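PDB 6KVR: fatty acid amide hydrolase from Candida albicans, which probably hydrolyses monocarboxylic acid amides to the carboxylate and ammonium. Local coordinates for residues A[496-501]-A[538-543]. Numbering follows the deposited sequence.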
loop_
_atom_site.group_PDB
_atom_site.type_symbol
_atom_site.label_atom_id
_atom_site.label_comp_id
_atom_site.label_asym_id
_atom_site.label_seq_id
_atom_site.Cartn_x
_atom_site.Cartn_y
_atom_site.Cartn_z
ATOM N N SER A 496 2.930 -22.116 0.321
ATOM C CA SER A 496 3.784 -23.214 0.763
ATOM C C SER A 496 2.929 -24.478 0.794
ATOM O O SER A 496 1.908 -24.518 1.492
ATOM C CB SER A 496 4.385 -22.915 2.137
ATOM O OG SER A 496 5.251 -23.956 2.560
ATOM N N PHE A 497 3.320 -25.493 0.018
ATOM C CA PHE A 497 2.501 -26.693 -0.151
ATOM C C PHE A 497 3.334 -27.963 0.003
ATOM O O PHE A 497 4.474 -28.026 -0.469
ATOM C CB PHE A 497 1.786 -26.687 -1.530
ATOM C CG PHE A 497 2.703 -26.942 -2.712
ATOM C CD1 PHE A 497 3.367 -25.894 -3.343
ATOM C CD2 PHE A 497 2.880 -28.231 -3.207
ATOM C CE1 PHE A 497 4.198 -26.126 -4.434
ATOM C CE2 PHE A 497 3.711 -28.477 -4.287
ATOM C CZ PHE A 497 4.368 -27.422 -4.909
ATOM N N GLN A 498 2.758 -28.976 0.663
ATOM C CA GLN A 498 3.413 -30.282 0.772
ATOM C C GLN A 498 3.494 -30.976 -0.585
ATOM O O GLN A 498 2.536 -30.967 -1.366
ATOM C CB GLN A 498 2.667 -31.183 1.753
ATOM C CG GLN A 498 2.863 -30.799 3.200
ATOM C CD GLN A 498 4.327 -30.656 3.565
ATOM O OE1 GLN A 498 5.151 -31.514 3.239
ATOM N NE2 GLN A 498 4.663 -29.564 4.251
ATOM N N THR A 499 4.643 -31.584 -0.864
ATOM C CA THR A 499 4.835 -32.339 -2.095
ATOM C C THR A 499 4.405 -33.801 -1.985
ATOM O O THR A 499 4.262 -34.459 -3.020
ATOM C CB THR A 499 6.307 -32.297 -2.521
ATOM O OG1 THR A 499 7.099 -32.973 -1.538
ATOM C CG2 THR A 499 6.778 -30.873 -2.635
ATOM N N GLY A 500 4.176 -34.315 -0.776
ATOM C CA GLY A 500 3.977 -35.736 -0.565
ATOM C C GLY A 500 5.261 -36.531 -0.469
ATOM O O GLY A 500 5.208 -37.761 -0.325
ATOM N N ILE A 501 6.411 -35.865 -0.545
ATOM C CA ILE A 501 7.717 -36.494 -0.416
ATOM C C ILE A 501 8.241 -36.266 0.994
ATOM O O ILE A 501 7.989 -35.217 1.610
ATOM C CB ILE A 501 8.687 -35.949 -1.477
ATOM C CG1 ILE A 501 8.206 -36.402 -2.854
ATOM C CG2 ILE A 501 10.113 -36.447 -1.214
ATOM C CD1 ILE A 501 8.721 -35.583 -3.988
ATOM N N GLY A 538 12.748 -38.685 7.646
ATOM C CA GLY A 538 11.333 -38.699 7.357
ATOM C C GLY A 538 10.648 -37.353 7.410
ATOM O O GLY A 538 9.409 -37.307 7.373
ATOM N N ALA A 539 11.415 -36.260 7.483
ATOM C CA ALA A 539 10.839 -34.917 7.535
ATOM C C ALA A 539 10.146 -34.575 6.221
ATOM O O ALA A 539 10.698 -34.817 5.146
ATOM C CB ALA A 539 11.923 -33.881 7.814
ATOM N N PRO A 540 8.964 -33.970 6.271
ATOM C CA PRO A 540 8.274 -33.605 5.029
ATOM C C PRO A 540 9.024 -32.527 4.258
ATOM O O PRO A 540 9.758 -31.714 4.829
ATOM C CB PRO A 540 6.912 -33.095 5.513
ATOM C CG PRO A 540 7.109 -32.720 6.930
ATOM C CD PRO A 540 8.198 -33.607 7.476
ATOM N N VAL A 541 8.855 -32.549 2.934
ATOM C CA VAL A 541 9.376 -31.508 2.052
ATOM C C VAL A 541 8.205 -30.692 1.532
ATOM O O VAL A 541 7.328 -31.225 0.836
ATOM C CB VAL A 541 10.176 -32.066 0.869
ATOM C CG1 VAL A 541 10.593 -30.897 -0.008
ATOM C CG2 VAL A 541 11.395 -32.819 1.335
ATOM N N GLY A 542 8.190 -29.407 1.846
ATOM C CA GLY A 542 7.217 -28.484 1.277
ATOM C C GLY A 542 7.921 -27.458 0.415
ATOM O O GLY A 542 9.034 -27.036 0.736
ATOM N N LEU A 543 7.268 -27.057 -0.670
ATOM C CA LEU A 543 7.850 -26.132 -1.635
ATOM C C LEU A 543 6.959 -24.900 -1.772
ATOM O O LEU A 543 5.799 -24.903 -1.351
ATOM C CB LEU A 543 8.029 -26.816 -3.000
ATOM C CG LEU A 543 8.960 -28.024 -3.144
ATOM C CD1 LEU A 543 8.836 -28.602 -4.552
ATOM C CD2 LEU A 543 10.424 -27.673 -2.841
#
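Two neighbouring antiparallel strands in the mixed sheet of the amidase fold, 494-499 and 540-546, are joined here by main-chain hydrogen bonds. F497 and L543 form a hydrogen-bonded pair: F497 N donates to L543 O at 2.9 Å, nearly along the C=O axis, and L543 N returns a bond to F497 O. Q498 and G542 follow as a non-hydrogen-bonded pair, their CA atoms only 4.2 Å apart, and CA of G542 makes a CA-H...O contact with F497 O.

Beyond this pair the chain turns a corner at G500, and T499 bridges the corner. V541 O is gripped twice by T499, by its N nearly along the C=O axis and by its OG1 at 3.0 Å from above the carbonyl plane. With chi1 at 65°, OG1 sits between the backbone N and the carbonyl carbon, where it also accepts from I501 N in an ST turn. Past the turn, I501 O receives V541 N at 3.1 Å.

The apolar contacts lie on the face of F497 and L543. CG2 of T499 meets CD1 of L543 at 3.6 Å, while the F497 ring reaches CB of L543 with CE1. On the other face, the Q498 chain bends at chi2 (-52°) and lays OE1 against CB of P540, 3.3 Å away; its NE2 donates to the carbonyls of A263 and C267, tying this strand to helix 259-265 and the chain just after it.

The doubly held carbonyl and the hydroxyl that donates to V541 O while accepting from I501 N thus carry the backbone hydrogen bonding past the corner as far as I501 O, with T499 N and OG1 both bonded within the two segments.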